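Local atomic coordinates of ecdysteroid-phosphate phosphatase (Bombyx mori, PDB entry 3C7T), a protein that hydrolyses phosphorylated ecdysteroids such as ecdysone 22-phosphate to the active hormones, and also acts as a protein tyrosine phosphatase. Residues 12-16 with 17-21; 160-163 with 164-168; 71-74 with 75-78; 131-135 with 136-140; 27-31 with 32-36. All coordinates share one frame; numbering follows the deposited sequence. Where two conformers were deposited one is given.

In the fold
The five contacts are local turns and helix ends of the histidine phosphatase domain, the C-terminal part of a longer protein. Contact 1 carries part of the active site: His12, which forms the phosphohistidine intermediate, and Arg15, both on the bound tungstate. Contacts 2 and 4 are two capping boxes, at the starts of helices 162-179 and 135-140; their aromatic side chains Phe165 and Phe132 each come to about 10 Å from the tungstate and about 7 Å from the side chain of His192. Contact 3, at the end of helix 62-77, lies about 33 Å from contact 2, centre to centre, on the opposite side of the chain's centre. Contact 5 is a surface hairpin. Contacts 1, 3 and 5 all touch the second subunit.

Contact 1: 12-16 with 17-21; sequences HGERV and DLTYG. With WO4 (tungstate(VI)ion), chain E.
Arg15 lies over Leu18 and alongside Asp17: Leu18 CG sits over a face of the guanidinium, while the carboxylate of Asp17 comes in at its edge. The grip is side-on, with Arg15 NE at 2.9 Å from Asp17 OD1 and Arg15 NH2 at 2.9 Å from Asp17 OD2. Each oxygen uses its syn lone pair, and the two flat groups are only 27° apart. Asp17 reaches back for this because its CG is tucked between the backbone N and the carbonyl carbon (chi1 67°). The remaining terminal nitrogen, Arg15 NH1, bonds tungstate O3 at 2.7 Å, so Asp17 probably helps fix the rotation of the guanidinium that holds the tungstate. His12, the residue that carries the phosphoryl group in the phosphohistidine intermediate, sets NE2 2.5 Å from the tungsten. Its ring is held from behind by ND1, which donates almost straight to Gly13 O at 2.8 Å. Farther along, Thr19 OG1 donates to Arg15 O (2.8 Å), closing the first turn after the N-cap residue Arg15, and Tyr20 CD1 rests on Val16 CG1. Arg11, Arg92, His192, Ala193 and Lys224 complete the hydrogen bonds to tungstate. The segment thus runs from strand 5-11 of the central sheet into short helix 16-19, with helix 91-104 packed against His12 and Arg15, and Ile249 of the second subunit against Thr19 and Tyr20.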
# COMPACT_ATOMS: atom_id res chain seq x y z
N HIS A 12 -2.08 4.09 -14.24
CA HIS A 12 -2.35 4.76 -12.97
C HIS A 12 -2.45 3.72 -11.84
O HIS A 12 -2.61 2.51 -12.09
CB HIS A 12 -3.67 5.51 -13.09
CG HIS A 12 -4.82 4.62 -13.43
ND1 HIS A 12 -5.38 3.73 -12.53
CD2 HIS A 12 -5.49 4.45 -14.60
CE1 HIS A 12 -6.35 3.06 -13.13
NE2 HIS A 12 -6.42 3.47 -14.39
N GLY A 13 -2.36 4.19 -10.59
CA GLY A 13 -2.45 3.31 -9.43
C GLY A 13 -3.90 3.02 -9.09
O GLY A 13 -4.82 3.38 -9.83
N GLU A 14 -4.10 2.38 -7.94
CA GLU A 14 -5.43 1.95 -7.46
C GLU A 14 -6.43 3.10 -7.37
O GLU A 14 -6.12 4.15 -6.81
CB GLU A 14 -5.28 1.31 -6.06
CG GLU A 14 -6.60 0.83 -5.44
CD GLU A 14 -6.41 0.18 -4.08
OE1 GLU A 14 -6.21 0.90 -3.07
OE2 GLU A 14 -6.51 -1.06 -4.03
N ARG A 15 -7.62 2.89 -7.94
CA ARG A 15 -8.66 3.94 -8.00
C ARG A 15 -9.61 3.89 -6.81
O ARG A 15 -10.08 2.80 -6.43
CB ARG A 15 -9.50 3.74 -9.28
CG ARG A 15 -8.76 4.14 -10.55
CD ARG A 15 -9.48 3.62 -11.76
NE ARG A 15 -10.83 4.20 -11.96
CZ ARG A 15 -11.48 4.18 -13.13
NH1 ARG A 15 -10.92 3.62 -14.19
NH2 ARG A 15 -12.69 4.73 -13.25
N VAL A 16 -9.99 5.06 -6.28
CA VAL A 16 -11.00 5.08 -5.22
C VAL A 16 -12.31 4.43 -5.70
O VAL A 16 -12.91 3.62 -5.02
CB VAL A 16 -11.30 6.53 -4.71
CG1 VAL A 16 -12.51 6.52 -3.77
CG2 VAL A 16 -10.06 7.11 -3.99
N ASP A 17 -12.79 4.84 -6.88
CA ASP A 17 -14.13 4.40 -7.36
C ASP A 17 -14.23 2.88 -7.60
O ASP A 17 -15.33 2.31 -7.55
CB ASP A 17 -14.60 5.23 -8.56
CG ASP A 17 -13.76 5.02 -9.81
OD1 ASP A 17 -12.69 4.39 -9.79
OD2 ASP A 17 -14.16 5.55 -10.89
N LEU A 18 -13.09 2.23 -7.84
CA LEU A 18 -13.11 0.78 -8.06
C LEU A 18 -12.87 -0.02 -6.78
O LEU A 18 -13.10 -1.25 -6.75
CB LEU A 18 -12.07 0.36 -9.11
CG LEU A 18 -12.26 0.95 -10.52
CD1 LEU A 18 -11.26 0.35 -11.54
CD2 LEU A 18 -13.72 0.79 -11.00
N THR A 19 -12.39 0.67 -5.75
CA THR A 19 -12.09 0.05 -4.46
C THR A 19 -13.26 0.15 -3.49
O THR A 19 -13.42 -0.73 -2.64
CB THR A 19 -10.85 0.75 -3.84
OG1 THR A 19 -9.76 0.61 -4.74
CG2 THR A 19 -10.48 0.15 -2.47
N TYR A 20 -14.06 1.21 -3.63
CA TYR A 20 -15.20 1.47 -2.76
C TYR A 20 -16.51 1.48 -3.54
O TYR A 20 -16.51 1.37 -4.74
CB TYR A 20 -15.05 2.84 -2.09
CG TYR A 20 -13.78 2.94 -1.24
CD1 TYR A 20 -12.56 3.26 -1.83
CD2 TYR A 20 -13.83 2.72 0.13
CE1 TYR A 20 -11.37 3.36 -1.05
CE2 TYR A 20 -12.65 2.81 0.92
CZ TYR A 20 -11.45 3.13 0.32
OH TYR A 20 -10.30 3.22 1.10
N GLY A 21 -17.61 1.60 -2.83
CA GLY A 21 -18.93 1.75 -3.45
C GLY A 21 -19.29 3.23 -3.59
O GLY A 21 -18.52 3.98 -4.21
W WO4 E . -7.90 2.67 -16.22
O1 WO4 E . -6.30 1.83 -16.89
O2 WO4 E . -9.17 2.01 -17.60
O3 WO4 E . -8.78 2.02 -14.56
O4 WO4 E . -8.05 4.62 -16.43

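Contact 2: 160-163 with 164-168; sequences ETMD and EFFKR
Arg168 and Glu160 clasp each other across the first turns of helix 162-179, beside a capping box formed by Thr161 and Glu164. The guanidinium meets the carboxylate side-on: Arg168 NE reaches Glu160 OE1 at 2.9 Å and Arg168 NH2 reaches Glu160 OE2 at 2.7 Å. Both oxygens use their syn lone pairs, and the planes lie only 10° apart. In the box, Thr161 OG1 accepts from Glu164 N at 3.2 Å, and Glu164 OE1 takes the N-H of Thr161 at 2.8 Å from above the carboxylate plane. Bends at chi2 and chi3 bring the arginine back along the helix to the residue ahead of the cap.

A second shell holds the ion pair in place: Arg168 also donates to the carbonyls of Phe119 and Glu120, and Glu160 OE2 accepts from Lys122 N. A leucine at Arg168 would probably leave the Glu160 carboxylate without its charged mate and those carbonyls without their donor. Phe165 packs on Ile194 and Gln198 of helix 193-204, while Phe166 stacks on Tyr216. At the edge of the Phe166 ring, Met162 SD makes a Met-aromatic contact, and Met162 CG is 3.6 Å from Phe166 CE2.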
# COMPACT_ATOMS: atom_id res chain seq x y z
N GLU A 160 -15.79 9.16 -29.83
CA GLU A 160 -14.91 9.15 -30.99
C GLU A 160 -14.85 7.71 -31.47
O GLU A 160 -15.21 6.79 -30.74
CB GLU A 160 -13.50 9.63 -30.57
CG GLU A 160 -12.86 8.69 -29.54
CD GLU A 160 -11.59 9.24 -28.86
OE1 GLU A 160 -10.93 10.16 -29.39
OE2 GLU A 160 -11.26 8.72 -27.77
N THR A 161 -14.41 7.51 -32.70
CA THR A 161 -14.20 6.17 -33.23
C THR A 161 -12.87 5.64 -32.70
O THR A 161 -12.00 6.42 -32.27
CB THR A 161 -14.16 6.17 -34.76
OG1 THR A 161 -12.95 6.79 -35.20
CG2 THR A 161 -15.38 6.92 -35.34
N MET A 162 -12.71 4.32 -32.75
CA MET A 162 -11.48 3.66 -32.34
C MET A 162 -10.26 4.19 -33.11
O MET A 162 -9.19 4.38 -32.53
CB MET A 162 -11.59 2.14 -32.49
CG MET A 162 -10.53 1.39 -31.71
SD MET A 162 -10.47 -0.40 -31.97
CE MET A 162 -9.74 -0.45 -33.61
N ASP A 163 -10.43 4.42 -34.42
CA ASP A 163 -9.35 4.99 -35.23
C ASP A 163 -8.90 6.36 -34.75
O ASP A 163 -7.69 6.62 -34.66
CB ASP A 163 -9.76 5.07 -36.71
CG ASP A 163 -9.57 3.74 -37.45
OD1 ASP A 163 -9.32 2.70 -36.78
OD2 ASP A 163 -9.66 3.75 -38.70
N GLU A 164 -9.86 7.23 -34.44
CA GLU A 164 -9.58 8.58 -33.94
C GLU A 164 -8.86 8.53 -32.60
O GLU A 164 -7.97 9.34 -32.32
CB GLU A 164 -10.89 9.35 -33.80
CG GLU A 164 -11.47 9.84 -35.13
CD GLU A 164 -12.95 10.21 -35.05
OE1 GLU A 164 -13.63 9.89 -34.05
OE2 GLU A 164 -13.43 10.83 -36.03
N PHE A 165 -9.26 7.57 -31.76
CA PHE A 165 -8.63 7.39 -30.47
C PHE A 165 -7.16 7.04 -30.63
O PHE A 165 -6.29 7.70 -30.04
CB PHE A 165 -9.36 6.34 -29.61
CG PHE A 165 -8.50 5.73 -28.54
CD1 PHE A 165 -8.12 6.47 -27.42
CD2 PHE A 165 -8.07 4.41 -28.65
CE1 PHE A 165 -7.31 5.91 -26.44
CE2 PHE A 165 -7.24 3.84 -27.64
CZ PHE A 165 -6.87 4.60 -26.56
N PHE A 166 -6.86 6.02 -31.43
CA PHE A 166 -5.48 5.63 -31.61
C PHE A 166 -4.61 6.71 -32.29
O PHE A 166 -3.42 6.84 -32.00
CB PHE A 166 -5.37 4.28 -32.31
CG PHE A 166 -5.64 3.12 -31.39
CD1 PHE A 166 -4.77 2.80 -30.37
CD2 PHE A 166 -6.77 2.33 -31.57
CE1 PHE A 166 -5.02 1.71 -29.51
CE2 PHE A 166 -7.04 1.24 -30.73
CZ PHE A 166 -6.16 0.94 -29.70
N LYS A 167 -5.23 7.48 -33.17
CA LYS A 167 -4.53 8.56 -33.85
C LYS A 167 -4.09 9.65 -32.85
O LYS A 167 -2.96 10.12 -32.91
CB LYS A 167 -5.43 9.14 -34.96
CG LYS A 167 -4.83 10.29 -35.79
CD LYS A 167 -3.52 9.90 -36.44
CE LYS A 167 -3.08 10.97 -37.44
NZ LYS A 167 -1.73 10.68 -37.98
N ARG A 168 -5.02 10.04 -31.97
CA ARG A 168 -4.78 10.93 -30.84
C ARG A 168 -3.53 10.52 -30.08
O ARG A 168 -2.60 11.30 -29.91
CB ARG A 168 -5.93 10.78 -29.82
CG ARG A 168 -7.15 11.62 -30.01
CD ARG A 168 -7.69 12.08 -28.68
NE ARG A 168 -8.58 11.11 -28.03
CZ ARG A 168 -8.30 10.47 -26.89
NH1 ARG A 168 -7.14 10.64 -26.27
NH2 ARG A 168 -9.19 9.63 -26.38

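Contact 3: 71-74 with 75-78; sequences VGEG and MRMA
Glu73 and Met77, one helical turn apart, lie against each other through aliphatic atoms, with Met77 CE 3.6 Å from Glu73 CG. The methionine is extended beyond CG, and that straight chain carries its methyl back along the turn to the glutamate. Glu73 has CG opposite the backbone N (chi1 -172°), placing the same carbon beside the guanidinium of Arg76, whose NH2 approaches it to 3.6 Å. The two charged ends do not pair: Glu73 OE2 stays 4.6 Å from Arg76 NH2, well out of the guanidinium plane, with the flat groups turned 60° apart. Each has a firmer partner elsewhere. Glu73 OE1 makes a salt bridge to Arg62 of the second subunit, and Arg76 NH2 donates to Gly103 O, so the attraction between them is probably weak.

Met75, whose chain was modelled in two conformers, is buried on a different side of the helix from this group. Beneath the side chains the backbone keeps its i to i+4 hydrogen bonds, from Met75 N to Val71 O (2.9 Å) through to Ala78 N and Gly74 O (3.1 Å), where helix 62-77 finishes. Its buried side, Val71 and Met75, packs on Phe100 of helix 91-104 and on strands 5-11 and 230-235, while Glu73 and Met77 meet Leu42 of the second subunit.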
# COMPACT_ATOMS: atom_id res chain seq x y z
N VAL A 71 7.20 2.54 -7.78
CA VAL A 71 7.78 2.57 -9.12
C VAL A 71 8.88 3.66 -9.23
O VAL A 71 10.00 3.38 -9.68
CB VAL A 71 6.71 2.70 -10.23
CG1 VAL A 71 7.41 2.80 -11.63
CG2 VAL A 71 5.72 1.52 -10.17
N GLY A 72 8.56 4.88 -8.80
CA GLY A 72 9.56 6.00 -8.84
C GLY A 72 10.81 5.64 -8.04
O GLY A 72 11.95 5.83 -8.52
N GLU A 73 10.61 5.08 -6.85
CA GLU A 73 11.70 4.62 -5.96
C GLU A 73 12.54 3.55 -6.68
O GLU A 73 13.78 3.58 -6.61
CB GLU A 73 11.14 4.08 -4.63
CG GLU A 73 12.17 3.74 -3.52
CD GLU A 73 11.58 2.89 -2.36
OE1 GLU A 73 10.95 1.85 -2.59
OE2 GLU A 73 11.79 3.25 -1.18
N GLY A 74 11.87 2.63 -7.38
CA GLY A 74 12.54 1.54 -8.06
C GLY A 74 13.40 2.06 -9.19
O GLY A 74 14.51 1.55 -9.42
N MET A 75 12.90 3.10 -9.87
CA MET A 75 13.64 3.77 -10.93
C MET A 75 14.89 4.44 -10.35
O MET A 75 15.98 4.29 -10.89
CB MET A 75 12.72 4.77 -11.66
CG MET A 75 13.12 4.99 -13.13
SD MET A 75 12.58 3.64 -14.18
CE MET A 75 10.86 4.08 -14.54
N ARG A 76 14.71 5.16 -9.23
CA ARG A 76 15.82 5.80 -8.51
C ARG A 76 16.87 4.78 -8.08
O ARG A 76 18.08 5.00 -8.24
CB ARG A 76 15.29 6.59 -7.29
CG ARG A 76 16.38 7.20 -6.34
CD ARG A 76 15.82 8.30 -5.46
NE ARG A 76 14.57 7.94 -4.78
CZ ARG A 76 14.47 7.38 -3.57
NH1 ARG A 76 15.56 7.09 -2.84
NH2 ARG A 76 13.26 7.12 -3.08
N MET A 77 16.44 3.63 -7.56
CA MET A 77 17.38 2.58 -7.16
C MET A 77 18.18 2.01 -8.30
O MET A 77 19.32 1.58 -8.12
CB MET A 77 16.65 1.47 -6.48
CG MET A 77 16.21 1.90 -5.15
SD MET A 77 14.99 0.80 -4.51
CE MET A 77 14.96 1.50 -2.86
N ALA A 78 17.57 2.00 -9.48
CA ALA A 78 18.21 1.46 -10.68
C ALA A 78 19.12 2.49 -11.37
O ALA A 78 19.71 2.21 -12.41
CB ALA A 78 17.16 0.95 -11.63

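Contact 4: 131-135 with 136-140; sequences DFMTP and IELCK
A capping box starts helix 135-140, with Thr134 as the N-cap and Glu137 as its partner three residues on. Thr134 OG1 accepts from Glu137 N at 3.0 Å, and in return Glu137 OE1 accepts from Thr134 N at 2.9 Å. The carboxylate is met on its anti side, 30° out of plane. Thr134 can face the turn because OG1 sits between its own backbone N and carbonyl carbon (chi1 60°), while the glutamate, extended beyond CG, doubles back over the start of the helix. Glu137 OE1 also takes a hydrogen bond from a water (2.7 Å) that donates its other hydrogen to Phe132 O, bridging the loop to the cap. The second oxygen, OE2, accepts from Ala48 N.

Apolar atoms close the inner side. Met133 CB touches Leu138 CD2 at 3.7 Å, and bending at chi3 brings Met133 CE to within 4.0 Å of Glu137 CB. Both Met133 and Leu138 pack on Leu91 of helix 91-104, and Phe132 meets Phe119 edge-to-face. An alanine in place of Glu137 is likely to leave the Thr134 N-H and Ala48 N without this acceptor, and the water with only Phe132 O of its two acceptors here. With three donors converging on one carboxylate at a helix start, where the helix dipole would also favour negative charge, Glu137 is probably ionised, and it ties the loop 131-134, the helix start and Ala48 together.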
# COMPACT_ATOMS: atom_id res chain seq x y z
N ASP A 131 -14.94 15.32 -16.67
CA ASP A 131 -14.73 16.47 -15.81
C ASP A 131 -13.26 16.42 -15.40
O ASP A 131 -12.85 15.54 -14.63
CB ASP A 131 -15.67 16.39 -14.59
CG ASP A 131 -15.66 17.66 -13.74
OD1 ASP A 131 -14.56 18.17 -13.40
OD2 ASP A 131 -16.76 18.16 -13.40
N PHE A 132 -12.45 17.32 -15.97
CA PHE A 132 -11.02 17.38 -15.66
C PHE A 132 -10.69 18.56 -14.77
O PHE A 132 -11.29 19.65 -14.92
CB PHE A 132 -10.17 17.47 -16.95
CG PHE A 132 -10.30 16.27 -17.84
CD1 PHE A 132 -10.18 14.98 -17.32
CD2 PHE A 132 -10.53 16.42 -19.19
CE1 PHE A 132 -10.31 13.87 -18.15
CE2 PHE A 132 -10.66 15.30 -20.04
CZ PHE A 132 -10.55 14.03 -19.51
N MET A 133 -9.74 18.37 -13.85
CA MET A 133 -9.25 19.51 -13.07
C MET A 133 -8.28 20.29 -13.93
O MET A 133 -7.51 19.71 -14.70
CB MET A 133 -8.60 19.07 -11.75
CG MET A 133 -9.61 18.57 -10.70
SD MET A 133 -8.87 17.80 -9.22
CE MET A 133 -8.17 19.23 -8.39
N THR A 134 -8.32 21.62 -13.81
CA THR A 134 -7.45 22.47 -14.60
C THR A 134 -6.03 22.37 -14.05
O THR A 134 -5.87 22.06 -12.87
CB THR A 134 -7.91 23.94 -14.53
OG1 THR A 134 -7.89 24.37 -13.16
CG2 THR A 134 -9.33 24.08 -15.06
N PRO A 135 -5.00 22.60 -14.90
CA PRO A 135 -3.63 22.77 -14.40
C PRO A 135 -3.53 23.69 -13.16
O PRO A 135 -2.83 23.35 -12.21
CB PRO A 135 -2.89 23.35 -15.60
CG PRO A 135 -3.61 22.73 -16.78
CD PRO A 135 -5.05 22.67 -16.37
N ILE A 136 -4.23 24.83 -13.15
CA ILE A 136 -4.24 25.64 -11.92
C ILE A 136 -4.84 24.94 -10.69
O ILE A 136 -4.27 25.02 -9.59
CB ILE A 136 -4.84 27.07 -12.13
CG1 ILE A 136 -4.92 27.81 -10.79
CG2 ILE A 136 -6.18 27.00 -12.82
CD1 ILE A 136 -4.97 29.33 -10.89
N GLU A 137 -5.98 24.25 -10.85
CA GLU A 137 -6.57 23.48 -9.73
C GLU A 137 -5.65 22.35 -9.25
O GLU A 137 -5.59 22.06 -8.04
CB GLU A 137 -7.92 22.88 -10.12
CG GLU A 137 -9.05 23.88 -10.18
CD GLU A 137 -10.28 23.36 -10.90
OE1 GLU A 137 -10.15 22.38 -11.67
OE2 GLU A 137 -11.38 23.92 -10.69
N LEU A 138 -4.95 21.73 -10.19
CA LEU A 138 -3.99 20.65 -9.91
C LEU A 138 -2.79 21.18 -9.12
O LEU A 138 -2.38 20.59 -8.13
CB LEU A 138 -3.55 19.96 -11.21
CG LEU A 138 -4.65 19.16 -11.94
CD1 LEU A 138 -4.21 18.69 -13.33
CD2 LEU A 138 -5.12 17.99 -11.12
N CYS A 139 -2.23 22.31 -9.56
CA CYS A 139 -1.15 22.95 -8.82
C CYS A 139 -1.56 23.35 -7.40
O CYS A 139 -0.80 23.13 -6.44
CB CYS A 139 -0.59 24.14 -9.61
SG CYS A 139 0.36 23.61 -11.06
N LYS A 140 -2.77 23.89 -7.24
CA LYS A 140 -3.30 24.22 -5.92
C LYS A 140 -3.47 22.98 -5.05
O LYS A 140 -3.30 23.05 -3.82
CB LYS A 140 -4.61 25.03 -5.99
CG LYS A 140 -5.18 25.36 -4.59
CD LYS A 140 -5.98 26.66 -4.53
CE LYS A 140 -6.00 27.20 -3.08
NZ LYS A 140 -4.67 27.63 -2.57
O HOH W 1 -12.19 21.63 -13.21

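Contact 5: 27-31 with 32-36; sequences CFEND and TYVRK
Tyr33 CG stands opposite its backbone N (chi1 172°), and Phe28 CG opposite its carbonyl carbon (chi1 -86°), which sets the two side chains at about a right angle on one face of a short hairpin. Tyr33 CB lies over the face of the Phe28 ring, 4.0 Å from its centroid, in a CH-pi contact; the two rings themselves meet obliquely, planes at 53°. Past the phenylalanine, Tyr33 CE1 rests on Cys27 CB at 3.7 Å, and Tyr33 OH is hydrogen-bonded to Pro41 O.

Glu29 and Thr32 lie on the other face. The bends of Lys36 at chi2 and chi4 bring NZ to Glu29 OE2 (2.9 Å), a salt bridge met on the anti side of the carboxylate, and NZ has a second acceptor in His26 O. Val34 CG2 packs along the same glutamate, 3.5 Å from Glu29 OE1.

Between the faces, Glu29 N hydrogen-bonds to Thr32 O (2.9 Å) and Thr32 N to Glu29 O, with Val34 N to Cys27 O continuing the ladder. Asn30 and Asp31 take positive phi angles at the bend. This is a two-residue beta hairpin closed by a type I' turn, lying away from the catalytic site.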
# COMPACT_ATOMS: atom_id res chain seq x y z
N CYS A 27 -19.10 9.93 2.10
CA CYS A 27 -18.06 10.73 2.76
C CYS A 27 -18.39 12.22 2.86
O CYS A 27 -17.87 12.92 3.72
CB CYS A 27 -16.72 10.57 2.04
SG CYS A 27 -16.05 8.89 2.21
N PHE A 28 -19.23 12.71 1.96
CA PHE A 28 -19.55 14.14 1.99
C PHE A 28 -20.74 14.35 2.89
O PHE A 28 -21.79 13.75 2.70
CB PHE A 28 -19.82 14.69 0.59
CG PHE A 28 -18.58 15.11 -0.15
CD1 PHE A 28 -17.81 14.18 -0.86
CD2 PHE A 28 -18.17 16.44 -0.13
CE1 PHE A 28 -16.67 14.58 -1.55
CE2 PHE A 28 -17.02 16.84 -0.80
CZ PHE A 28 -16.27 15.93 -1.52
N GLU A 29 -20.55 15.20 3.90
CA GLU A 29 -21.59 15.58 4.85
C GLU A 29 -21.70 17.10 4.76
O GLU A 29 -20.75 17.82 5.11
CB GLU A 29 -21.24 15.15 6.28
CG GLU A 29 -20.64 13.74 6.43
CD GLU A 29 -20.31 13.40 7.88
OE1 GLU A 29 -19.99 14.32 8.66
OE2 GLU A 29 -20.35 12.20 8.25
N ASN A 30 -22.86 17.57 4.29
CA ASN A 30 -23.10 18.99 4.00
C ASN A 30 -22.00 19.63 3.15
O ASN A 30 -21.44 20.67 3.52
CB ASN A 30 -23.32 19.79 5.30
CG ASN A 30 -24.80 19.88 5.67
OD1 ASN A 30 -25.64 20.27 4.85
ND2 ASN A 30 -25.12 19.52 6.92
N ASP A 31 -21.72 19.00 2.00
CA ASP A 31 -20.69 19.46 1.04
C ASP A 31 -19.25 19.44 1.54
O ASP A 31 -18.33 19.88 0.82
CB ASP A 31 -21.03 20.84 0.44
CG ASP A 31 -21.95 20.75 -0.77
OD1 ASP A 31 -21.93 19.70 -1.47
OD2 ASP A 31 -22.69 21.73 -1.02
N THR A 32 -19.06 18.92 2.76
CA THR A 32 -17.72 18.79 3.33
C THR A 32 -17.28 17.32 3.37
O THR A 32 -17.95 16.49 3.98
CB THR A 32 -17.65 19.40 4.73
OG1 THR A 32 -18.05 20.77 4.65
CG2 THR A 32 -16.25 19.33 5.28
N TYR A 33 -16.16 17.05 2.72
CA TYR A 33 -15.56 15.70 2.70
C TYR A 33 -15.05 15.30 4.08
O TYR A 33 -14.33 16.07 4.72
CB TYR A 33 -14.40 15.68 1.70
CG TYR A 33 -13.59 14.39 1.73
CD1 TYR A 33 -14.15 13.19 1.26
CD2 TYR A 33 -12.28 14.37 2.22
CE1 TYR A 33 -13.41 12.00 1.29
CE2 TYR A 33 -11.53 13.19 2.24
CZ TYR A 33 -12.11 12.01 1.78
OH TYR A 33 -11.38 10.84 1.79
N VAL A 34 -15.43 14.11 4.53
CA VAL A 34 -14.90 13.53 5.77
C VAL A 34 -14.21 12.23 5.37
O VAL A 34 -14.82 11.41 4.70
CB VAL A 34 -16.01 13.19 6.79
CG1 VAL A 34 -15.44 12.40 7.97
CG2 VAL A 34 -16.77 14.48 7.25
N ARG A 35 -12.95 12.03 5.75
CA ARG A 35 -12.29 10.76 5.45
C ARG A 35 -12.92 9.66 6.33
O ARG A 35 -12.87 9.73 7.57
CB ARG A 35 -10.79 10.84 5.70
CG ARG A 35 -10.02 9.58 5.25
CD ARG A 35 -8.58 9.63 5.69
NE ARG A 35 -8.44 9.60 7.15
CZ ARG A 35 -7.34 9.17 7.79
NH1 ARG A 35 -6.31 8.67 7.11
NH2 ARG A 35 -7.31 9.21 9.11
N LYS A 36 -13.50 8.64 5.70
CA LYS A 36 -14.12 7.58 6.46
C LYS A 36 -13.40 6.22 6.38
O LYS A 36 -13.91 5.22 6.89
CB LYS A 36 -15.59 7.44 6.05
CG LYS A 36 -16.34 8.74 6.41
CD LYS A 36 -17.76 8.52 6.75
CE LYS A 36 -18.39 9.84 7.09
NZ LYS A 36 -19.82 9.78 6.69